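Local coordinates for putative uncharacterized protein TTHB071 (Thermus thermophilus, PDB 3AYV) that is of unknown function but binds zinc ions in a xylose isomerase-like TIM barrel and may act in protection against oxidative stress, at residues Ala90-His101 / Gly130-Glu140; His185-Gly193 / Leu201-Trp211. All coordinates share one frame; numbering follows the deposited sequence.

Contact 1 of 2, residues Ala90-His101 / Gly130-Glu140. With ZN (zinc ion), chain E; ZN (zinc ion), chain F.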
loop_
_atom_site.group_PDB
_atom_site.type_symbol
_atom_site.label_atom_id
_atom_site.label_comp_id
_atom_site.label_asym_id
_atom_site.label_seq_id
_atom_site.Cartn_x
_atom_site.Cartn_y
_atom_site.Cartn_z
ATOM N N ALA A 90 -2.404 -13.030 -5.788
ATOM C CA ALA A 90 -2.129 -11.590 -5.827
ATOM C C ALA A 90 -1.059 -11.247 -6.821
ATOM O O ALA A 90 -0.069 -11.983 -6.957
ATOM C CB ALA A 90 -1.706 -11.084 -4.411
ATOM N N ASP A 91 -1.234 -10.136 -7.519
ATOM C CA ASP A 91 -0.189 -9.660 -8.422
ATOM C C ASP A 91 0.868 -8.858 -7.661
ATOM O O ASP A 91 2.058 -8.939 -7.977
ATOM C CB ASP A 91 -0.740 -8.906 -9.652
ATOM C CG ASP A 91 -1.544 -7.627 -9.297
ATOM O OD1 ASP A 91 -1.789 -7.312 -8.102
ATOM O OD2 ASP A 91 -1.925 -6.918 -10.257
ATOM N N ARG A 92 0.416 -8.148 -6.623
ATOM C CA ARG A 92 1.293 -7.230 -5.866
ATOM C C ARG A 92 1.024 -7.347 -4.370
ATOM O O ARG A 92 -0.084 -7.735 -3.954
ATOM C CB ARG A 92 1.005 -5.787 -6.306
ATOM C CG ARG A 92 1.372 -5.497 -7.746
ATOM C CD ARG A 92 0.571 -4.346 -8.350
ATOM N NE ARG A 92 1.118 -4.039 -9.674
ATOM C CZ ARG A 92 1.170 -2.831 -10.226
ATOM N NH1 ARG A 92 0.720 -1.768 -9.580
ATOM N NH2 ARG A 92 1.701 -2.691 -11.441
ATOM N N ALA A 93 2.036 -7.000 -3.557
ATOM C CA ALA A 93 1.880 -6.985 -2.095
ATOM C C ALA A 93 2.516 -5.704 -1.614
ATOM O O ALA A 93 3.674 -5.396 -1.974
ATOM C CB ALA A 93 2.562 -8.208 -1.425
ATOM N N VAL A 94 1.779 -4.964 -0.793
ATOM C CA VAL A 94 2.223 -3.628 -0.369
ATOM C C VAL A 94 2.611 -3.700 1.100
ATOM O O VAL A 94 1.943 -4.386 1.888
ATOM C CB VAL A 94 1.074 -2.600 -0.521
ATOM C CG1 VAL A 94 1.529 -1.212 -0.049
ATOM C CG2 VAL A 94 0.603 -2.520 -1.996
ATOM N N PHE A 95 3.670 -2.968 1.478
ATOM C CA PHE A 95 4.118 -2.978 2.872
ATOM C C PHE A 95 4.692 -1.595 3.209
ATOM O O PHE A 95 4.990 -0.779 2.308
ATOM C CB PHE A 95 5.143 -4.114 3.126
ATOM C CG PHE A 95 6.510 -3.817 2.569
ATOM C CD1 PHE A 95 6.777 -4.024 1.215
ATOM C CD2 PHE A 95 7.528 -3.319 3.390
ATOM C CE1 PHE A 95 8.021 -3.716 0.678
ATOM C CE2 PHE A 95 8.796 -3.011 2.864
ATOM C CZ PHE A 95 9.040 -3.215 1.501
ATOM N N HIS A 96 4.790 -1.305 4.507
ATOM C CA HIS A 96 5.357 -0.034 4.977
ATOM C C HIS A 96 6.812 -0.216 5.382
ATOM O O HIS A 96 7.224 -1.338 5.680
ATOM C CB HIS A 96 4.623 0.414 6.257
ATOM C CG HIS A 96 3.203 0.816 6.032
ATOM N ND1 HIS A 96 2.422 1.329 7.048
ATOM C CD2 HIS A 96 2.426 0.812 4.927
ATOM C CE1 HIS A 96 1.214 1.599 6.581
ATOM N NE2 HIS A 96 1.187 1.283 5.302
ATOM N N SER A 97 7.577 0.880 5.461
ATOM C CA SER A 97 9.006 0.758 5.856
ATOM C C SER A 97 9.241 0.405 7.332
ATOM O O SER A 97 10.338 -0.058 7.696
ATOM C CB SER A 97 9.786 2.035 5.503
ATOM O OG SER A 97 9.526 3.060 6.466
ATOM N N GLY A 98 8.247 0.654 8.177
ATOM C CA GLY A 98 8.412 0.406 9.608
ATOM C C GLY A 98 8.915 1.640 10.364
ATOM O O GLY A 98 8.986 1.630 11.602
ATOM N N ILE A 99 9.234 2.705 9.632
ATOM C CA ILE A 99 9.793 3.921 10.277
ATOM C C ILE A 99 8.757 4.514 11.275
ATOM O O ILE A 99 7.570 4.602 10.945
ATOM C CB ILE A 99 10.279 4.947 9.239
ATOM C CG1 ILE A 99 11.195 5.991 9.920
ATOM C CG2 ILE A 99 9.064 5.662 8.520
ATOM C CD1 ILE A 99 11.724 7.101 8.958
ATOM N N PRO A 100 9.192 4.841 12.505
ATOM C CA PRO A 100 8.310 5.510 13.493
ATOM C C PRO A 100 7.948 6.891 13.001
ATOM O O PRO A 100 8.682 7.475 12.223
ATOM C CB PRO A 100 9.214 5.690 14.728
ATOM C CG PRO A 100 10.346 4.746 14.551
ATOM C CD PRO A 100 10.541 4.575 13.047
ATOM N N HIS A 101 6.840 7.436 13.486
ATOM C CA HIS A 101 6.515 8.793 13.152
ATOM C C HIS A 101 7.528 9.776 13.744
ATOM O O HIS A 101 8.029 9.551 14.841
ATOM C CB HIS A 101 5.147 9.157 13.735
ATOM C CG HIS A 101 4.798 10.561 13.451
ATOM N ND1 HIS A 101 4.429 10.984 12.186
ATOM C CD2 HIS A 101 4.884 11.672 14.216
ATOM C CE1 HIS A 101 4.261 12.297 12.204
ATOM N NE2 HIS A 101 4.529 12.735 13.424
ATOM N N GLY A 130 6.405 -15.031 -7.379
ATOM C CA GLY A 130 5.902 -14.304 -8.520
ATOM C C GLY A 130 5.000 -13.141 -8.127
ATOM O O GLY A 130 4.155 -12.719 -8.907
ATOM N N VAL A 131 5.204 -12.625 -6.922
ATOM C CA VAL A 131 4.429 -11.492 -6.392
ATOM C C VAL A 131 5.331 -10.257 -6.434
ATOM O O VAL A 131 6.497 -10.305 -6.003
ATOM C CB VAL A 131 3.997 -11.784 -4.939
ATOM C CG1 VAL A 131 3.294 -10.553 -4.297
ATOM C CG2 VAL A 131 3.113 -13.062 -4.868
ATOM N N ARG A 132 4.816 -9.160 -6.990
ATOM C CA ARG A 132 5.573 -7.912 -7.077
ATOM C C ARG A 132 5.475 -7.171 -5.729
ATOM O O ARG A 132 4.368 -6.918 -5.260
ATOM C CB ARG A 132 4.972 -7.039 -8.179
ATOM C CG ARG A 132 5.508 -5.608 -8.286
ATOM C CD ARG A 132 7.009 -5.579 -8.650
ATOM N NE ARG A 132 7.444 -4.233 -9.018
ATOM C CZ ARG A 132 8.710 -3.906 -9.267
ATOM N NH1 ARG A 132 9.645 -4.842 -9.197
ATOM N NH2 ARG A 132 9.045 -2.649 -9.582
ATOM N N LEU A 133 6.624 -6.843 -5.123
ATOM C CA LEU A 133 6.650 -6.234 -3.773
ATOM C C LEU A 133 6.707 -4.733 -3.901
ATOM O O LEU A 133 7.503 -4.201 -4.676
ATOM C CB LEU A 133 7.881 -6.712 -2.996
ATOM C CG LEU A 133 7.947 -6.535 -1.487
ATOM C CD1 LEU A 133 6.797 -7.297 -0.780
ATOM C CD2 LEU A 133 9.296 -6.987 -0.921
ATOM N N LEU A 134 5.870 -4.033 -3.133
ATOM C CA LEU A 134 5.795 -2.577 -3.259
ATOM C C LEU A 134 5.926 -1.948 -1.894
ATOM O O LEU A 134 5.193 -2.294 -0.984
ATOM C CB LEU A 134 4.459 -2.122 -3.865
ATOM C CG LEU A 134 4.082 -2.768 -5.199
ATOM C CD1 LEU A 134 2.618 -2.494 -5.498
ATOM C CD2 LEU A 134 5.001 -2.203 -6.292
ATOM N N LEU A 135 6.844 -0.999 -1.779
ATOM C CA LEU A 135 6.992 -0.216 -0.548
ATOM C C LEU A 135 6.168 1.060 -0.629
ATOM O O LEU A 135 6.287 1.827 -1.589
ATOM C CB LEU A 135 8.495 0.116 -0.360
ATOM C CG LEU A 135 8.946 1.041 0.782
ATOM C CD1 LEU A 135 8.421 0.509 2.115
ATOM C CD2 LEU A 135 10.452 1.101 0.755
ATOM N N GLU A 136 5.341 1.298 0.399
ATOM C CA GLU A 136 4.437 2.464 0.445
ATOM C C GLU A 136 5.019 3.513 1.399
ATOM O O GLU A 136 5.592 3.138 2.433
ATOM C CB GLU A 136 3.072 1.988 0.953
ATOM C CG GLU A 136 2.048 3.055 1.110
ATOM C CD GLU A 136 0.854 2.610 1.937
ATOM O OE1 GLU A 136 0.655 1.413 2.184
ATOM O OE2 GLU A 136 0.088 3.478 2.344
ATOM N N ASN A 137 4.922 4.807 1.052
ATOM C CA ASN A 137 5.357 5.837 2.009
ATOM C C ASN A 137 4.342 5.900 3.158
ATOM O O ASN A 137 3.128 5.785 2.934
ATOM C CB ASN A 137 5.491 7.225 1.353
ATOM C CG ASN A 137 4.187 7.711 0.702
ATOM O OD1 ASN A 137 3.690 7.092 -0.237
ATOM N ND2 ASN A 137 3.625 8.824 1.220
ATOM N N SER A 138 4.860 6.120 4.363
ATOM C CA SER A 138 4.053 6.260 5.561
ATOM C C SER A 138 4.498 7.518 6.315
ATOM O O SER A 138 3.995 8.607 6.024
ATOM C CB SER A 138 4.109 4.975 6.410
ATOM O OG SER A 138 5.449 4.618 6.748
ATOM N N HIS A 139 5.516 7.398 7.166
ATOM C CA HIS A 139 5.978 8.484 8.010
ATOM C C HIS A 139 7.307 9.094 7.598
ATOM O O HIS A 139 7.819 9.941 8.324
ATOM C CB HIS A 139 6.051 8.022 9.494
ATOM C CG HIS A 139 4.723 7.602 10.029
ATOM N ND1 HIS A 139 3.803 8.503 10.521
ATOM C CD2 HIS A 139 4.126 6.384 10.079
ATOM C CE1 HIS A 139 2.705 7.856 10.877
ATOM N NE2 HIS A 139 2.876 6.567 10.616
ATOM N N GLU A 140 7.855 8.699 6.433
ATOM C CA GLU A 140 9.149 9.252 6.006
ATOM C C GLU A 140 8.965 10.745 5.768
ATOM O O GLU A 140 7.963 11.155 5.181
ATOM C CB GLU A 140 9.702 8.584 4.725
ATOM C CG GLU A 140 9.996 7.072 4.862
ATOM C CD GLU A 140 8.746 6.213 4.742
ATOM O OE1 GLU A 140 7.640 6.738 4.490
ATOM O OE2 GLU A 140 8.864 4.983 4.924
HETATM ZN ZN ZN E . -0.568 1.274 3.681
HETATM ZN ZN ZN F . -1.937 3.855 1.857
HETATM O O HOH W 1 3.103 -10.497 -10.034
HETATM O O HOH W 2 6.673 3.495 4.732
HETATM O O HOH W 3 6.114 2.803 8.753
HETATM O O HOH W 4 9.480 9.478 10.494
HETATM O O HOH W 5 -2.522 1.693 3.028
HETATM O O HOH W 6 -1.888 1.819 5.683
HETATM O O HOH W 7 -3.444 4.197 3.719
#

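Contact 2 of 2, residues His185-Gly193 / Leu201-Trp211. With ZN (zinc ion), chain F.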
loop_
_atom_site.group_PDB
_atom_site.type_symbol
_atom_site.label_atom_id
_atom_site.label_comp_id
_atom_site.label_asym_id
_atom_site.label_seq_id
_atom_site.Cartn_x
_atom_site.Cartn_y
_atom_site.Cartn_z
ATOM N N HIS A 185 1.881 2.118 -8.361
ATOM C CA HIS A 185 0.713 1.704 -7.589
ATOM C C HIS A 185 0.354 2.931 -6.785
ATOM O O HIS A 185 1.233 3.577 -6.195
ATOM C CB HIS A 185 1.121 0.578 -6.638
ATOM C CG HIS A 185 0.037 -0.391 -6.308
ATOM N ND1 HIS A 185 -0.545 -0.455 -5.060
ATOM C CD2 HIS A 185 -0.533 -1.375 -7.038
ATOM C CE1 HIS A 185 -1.425 -1.441 -5.034
ATOM N NE2 HIS A 185 -1.448 -2.003 -6.233
ATOM N N LEU A 186 -0.923 3.301 -6.791
ATOM C CA LEU A 186 -1.335 4.487 -6.047
ATOM C C LEU A 186 -2.404 4.154 -5.048
ATOM O O LEU A 186 -3.350 3.416 -5.357
ATOM C CB LEU A 186 -1.790 5.624 -6.976
ATOM C CG LEU A 186 -0.561 6.278 -7.616
ATOM C CD1 LEU A 186 -0.343 5.712 -9.010
ATOM C CD2 LEU A 186 -0.611 7.818 -7.597
ATOM N N HIS A 187 -2.214 4.658 -3.831
ATOM C CA HIS A 187 -3.225 4.563 -2.790
ATOM C C HIS A 187 -3.965 5.881 -2.762
ATOM O O HIS A 187 -3.375 6.927 -2.487
ATOM C CB HIS A 187 -2.569 4.263 -1.444
ATOM C CG HIS A 187 -2.323 2.807 -1.212
ATOM N ND1 HIS A 187 -1.860 2.318 -0.012
ATOM C CD2 HIS A 187 -2.506 1.727 -2.010
ATOM C CE1 HIS A 187 -1.724 1.004 -0.090
ATOM N NE2 HIS A 187 -2.123 0.618 -1.288
ATOM N N LEU A 188 -5.256 5.826 -3.076
ATOM C CA LEU A 188 -6.051 7.037 -3.282
ATOM C C LEU A 188 -7.103 7.249 -2.221
ATOM O O LEU A 188 -7.831 6.325 -1.870
ATOM C CB LEU A 188 -6.748 6.984 -4.634
ATOM C CG LEU A 188 -5.833 6.889 -5.869
ATOM C CD1 LEU A 188 -6.774 6.831 -7.079
ATOM C CD2 LEU A 188 -4.941 8.101 -5.955
ATOM N N ASN A 189 -7.150 8.474 -1.717
ATOM C CA ASN A 189 -8.223 8.948 -0.847
ATOM C C ASN A 189 -8.001 10.436 -0.644
ATOM O O ASN A 189 -7.100 10.991 -1.275
ATOM C CB ASN A 189 -8.281 8.155 0.480
ATOM C CG ASN A 189 -6.977 8.199 1.266
ATOM O OD1 ASN A 189 -6.281 9.217 1.289
ATOM N ND2 ASN A 189 -6.641 7.080 1.915
ATOM N N ASP A 190 -8.817 11.079 0.202
ATOM C CA ASP A 190 -8.586 12.470 0.539
ATOM C C ASP A 190 -8.564 12.688 2.058
ATOM O O ASP A 190 -8.988 11.831 2.837
ATOM C CB ASP A 190 -9.601 13.398 -0.152
ATOM C CG ASP A 190 -8.970 14.699 -0.632
ATOM O OD1 ASP A 190 -7.880 15.070 -0.140
ATOM O OD2 ASP A 190 -9.595 15.410 -1.459
ATOM N N THR A 191 -8.047 13.840 2.440
ATOM C CA THR A 191 -7.807 14.175 3.830
ATOM C C THR A 191 -8.097 15.666 3.998
ATOM O O THR A 191 -8.021 16.437 3.033
ATOM C CB THR A 191 -6.340 13.886 4.230
ATOM O OG1 THR A 191 -6.075 14.492 5.507
ATOM C CG2 THR A 191 -5.342 14.445 3.189
ATOM N N ASP A 192 -8.424 16.063 5.222
ATOM C CA ASP A 192 -8.522 17.480 5.568
ATOM C C ASP A 192 -7.175 18.168 5.787
ATOM O O ASP A 192 -7.120 19.369 6.093
ATOM C CB ASP A 192 -9.432 17.652 6.795
ATOM C CG ASP A 192 -8.953 16.869 8.030
ATOM O OD1 ASP A 192 -7.872 16.240 8.024
ATOM O OD2 ASP A 192 -9.687 16.896 9.041
ATOM N N GLY A 193 -6.082 17.414 5.632
ATOM C CA GLY A 193 -4.765 17.931 5.858
ATOM C C GLY A 193 -4.281 17.791 7.282
ATOM O O GLY A 193 -3.179 18.247 7.592
ATOM N N LEU A 201 -12.278 10.716 -2.843
ATOM C CA LEU A 201 -11.662 11.753 -3.680
ATOM C C LEU A 201 -12.661 12.896 -3.827
ATOM O O LEU A 201 -13.856 12.637 -3.924
ATOM C CB LEU A 201 -11.329 11.177 -5.056
ATOM C CG LEU A 201 -10.381 9.974 -5.069
ATOM C CD1 LEU A 201 -10.074 9.548 -6.530
ATOM C CD2 LEU A 201 -9.096 10.323 -4.298
ATOM N N GLY A 202 -12.176 14.128 -3.793
ATOM C CA GLY A 202 -13.033 15.316 -3.939
ATOM C C GLY A 202 -13.481 15.910 -2.606
ATOM O O GLY A 202 -13.976 17.041 -2.570
ATOM N N ARG A 203 -13.275 15.181 -1.510
ATOM C CA ARG A 203 -13.805 15.588 -0.196
ATOM C C ARG A 203 -12.828 16.413 0.645
ATOM O O ARG A 203 -13.220 16.994 1.662
ATOM C CB ARG A 203 -14.295 14.377 0.605
ATOM C CG ARG A 203 -15.552 13.673 0.053
ATOM C CD ARG A 203 -16.378 13.042 1.203
ATOM N NE ARG A 203 -16.357 13.937 2.352
ATOM C CZ ARG A 203 -16.376 13.589 3.640
ATOM N NH1 ARG A 203 -16.443 12.326 4.031
ATOM N NH2 ARG A 203 -16.321 14.542 4.544
ATOM N N GLY A 204 -11.573 16.490 0.219
ATOM C CA GLY A 204 -10.548 17.087 1.061
ATOM C C GLY A 204 -9.697 18.075 0.311
ATOM O O GLY A 204 -10.170 18.758 -0.601
ATOM N N VAL A 205 -8.425 18.129 0.686
ATOM C CA VAL A 205 -7.521 19.203 0.288
ATOM C C VAL A 205 -6.434 18.771 -0.710
ATOM O O VAL A 205 -5.641 19.612 -1.159
ATOM C CB VAL A 205 -6.815 19.835 1.532
ATOM C CG1 VAL A 205 -7.848 20.311 2.547
ATOM C CG2 VAL A 205 -5.802 18.835 2.171
ATOM N N LEU A 206 -6.377 17.482 -1.052
ATOM C CA LEU A 206 -5.266 16.969 -1.880
ATOM C C LEU A 206 -5.268 17.423 -3.358
ATOM O O LEU A 206 -4.247 17.318 -4.029
ATOM C CB LEU A 206 -5.118 15.433 -1.782
ATOM C CG LEU A 206 -4.612 14.876 -0.434
ATOM C CD1 LEU A 206 -4.506 13.362 -0.510
ATOM C CD2 LEU A 206 -3.248 15.538 -0.030
ATOM N N GLY A 207 -6.397 17.927 -3.859
ATOM C CA GLY A 207 -6.435 18.498 -5.235
ATOM C C GLY A 207 -6.023 17.524 -6.335
ATOM O O GLY A 207 -5.233 17.870 -7.238
ATOM N N HIS A 208 -6.540 16.300 -6.275
ATOM C CA HIS A 208 -6.104 15.257 -7.215
ATOM C C HIS A 208 -6.236 15.646 -8.679
ATOM O O HIS A 208 -5.483 15.155 -9.523
ATOM C CB HIS A 208 -6.872 13.954 -7.009
ATOM C CG HIS A 208 -6.707 13.369 -5.640
ATOM N ND1 HIS A 208 -5.852 12.320 -5.374
ATOM C CD2 HIS A 208 -7.282 13.699 -4.460
ATOM C CE1 HIS A 208 -5.919 12.017 -4.087
ATOM N NE2 HIS A 208 -6.770 12.846 -3.510
ATOM N N GLY A 209 -7.222 16.481 -8.985
ATOM C CA GLY A 209 -7.395 16.964 -10.360
ATOM C C GLY A 209 -6.139 17.618 -10.923
ATOM O O GLY A 209 -5.864 17.519 -12.131
ATOM N N ALA A 210 -5.368 18.278 -10.062
ATOM C CA ALA A 210 -4.150 18.957 -10.476
ATOM C C ALA A 210 -2.960 18.033 -10.795
ATOM O O ALA A 210 -2.051 18.451 -11.514
ATOM C CB ALA A 210 -3.740 20.037 -9.433
ATOM N N TRP A 211 -2.946 16.790 -10.288
ATOM C CA TRP A 211 -1.748 15.953 -10.445
ATOM C C TRP A 211 -1.958 14.501 -10.832
ATOM O O TRP A 211 -1.009 13.837 -11.250
ATOM C CB TRP A 211 -0.852 16.052 -9.182
ATOM C CG TRP A 211 -1.527 15.584 -7.911
ATOM C CD1 TRP A 211 -2.198 16.372 -7.000
ATOM C CD2 TRP A 211 -1.602 14.242 -7.413
ATOM N NE1 TRP A 211 -2.670 15.588 -5.971
ATOM C CE2 TRP A 211 -2.322 14.283 -6.199
ATOM C CE3 TRP A 211 -1.106 13.007 -7.859
ATOM C CZ2 TRP A 211 -2.565 13.132 -5.433
ATOM C CZ3 TRP A 211 -1.359 11.864 -7.098
ATOM C CH2 TRP A 211 -2.084 11.936 -5.906
HETATM ZN ZN ZN F . -1.937 3.855 1.857
HETATM O O HOH W 5 -2.522 1.693 3.028
HETATM O O HOH W 7 -3.444 4.197 3.719
#

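Contact 1 of 2, residues Ala90-His101 / Gly130-Glu140
Glu140 OE2 is gripped from two sources: Ser97 OG donates to it across the contact at 2.6 Å, meeting the anti side 27° out of the carboxylate plane, and a water adds a second bond. That water also takes the N-H of Ser97 and donates to Glu136 O, joining the two segments. Glu140 OE1 offers its syn lone pair to Ser138 N, 2.9 Å away, so both ends of the group are held and its rotation is fixed. Ser97 OG in turn accepts from Ile99 N, closing an ST turn.

Upstream, strands 92-96 and 132-136 run parallel, from Arg132 N donating to Asp91 O through to Glu136 N donating to Phe95 O at 2.8 Å. Phe95 swings its ring over the neighbouring strand (chi1 75°), where Leu135 CD1 makes an off-centre CH-pi contact 4.1 Å from the centroid and Leu133 CG packs against CE1. On the other face of the sheet, His96 and Glu136 run alongside each other toward the metal, the carboxylate plane turned 87° from the ring. His96 NE2 and Glu136 OE1 bind one zinc, at 2.4 and 1.9 Å; Glu136 OE2 reaches a second at 2.1 Å. His55 completes the protein ligands of the first. Metal ligands at the C-terminal ends of adjacent parallel strands are characteristic of the TIM-barrel active-site mouth.

Contact 2 of 2, residues His185-Gly193 / Leu201-Trp211
Asp190 turns its carboxylate toward the 201-211 loop through an unusual chi1 of -141°, while Leu206 and His208, each with CG anti to the carbonyl carbon, bring their side chains to the 189-191 backbone and the Asp190 carboxylate. The setting is the loop that follows strand 185-188 of the TIM barrel, folded back on the segment that leaves the strand.

The carboxylate is held mainly by backbone N-H groups. Asp190 OD1 accepts from Leu206 N at 3.0 Å through its syn lone pair and from Thr191 N on the anti side, 31° out of plane; OD2 takes a weak bond from Gly204 N. Two firm bonds on OD1 and a weak one on OD2 hold this buried acid in place, and the N-H dipoles would be expected to stabilise its negative charge. Beside it, Val205 N donates to Thr191 O at 2.9 Å, and Gly204 CA makes a CA-H...O contact with Thr191 O at 3.3 Å. Thr191 OG1 accepts from Gly193 N, closing an ST turn, and is hydrogen-bonded to Tyr195 O, while Thr191 CG2 packs on Leu206 CG.

Further in, Leu201 CD2 lies over one face of the His208 ring, 3.5 Å above the plane, and reaches Leu188 CB. His208 NE2 makes a weak, bent bond to Asn189 O. Within the strand, Leu186 CD2 meets the edge of the Trp211 ring, whose NE1 donates to Leu206 O at 3.0 Å, with that oxygen only 2° out of the indole plane.

How the contacts relate
Contacts 1 and 2 are built on the same closed eight-stranded barrel and meet across its interior, although their centres lie about 20 Å apart. The zinc next to both is the bridge: His187 ND1 of contact 2 binds it at 2.4 Å and Glu136 OE2 of contact 1 shares the metal, with Asp162 and Glu223 as the remaining protein ligands. Two waters on that metal belong to both contacts. Deeper in the barrel, Leu134 and Val94 pack on His185. Contact 1 thus supplies ligands to two zincs from neighbouring strands, whereas 201-211 supplies no ligand to the zincs and packs mainly against 189-193, the segment that follows the strand.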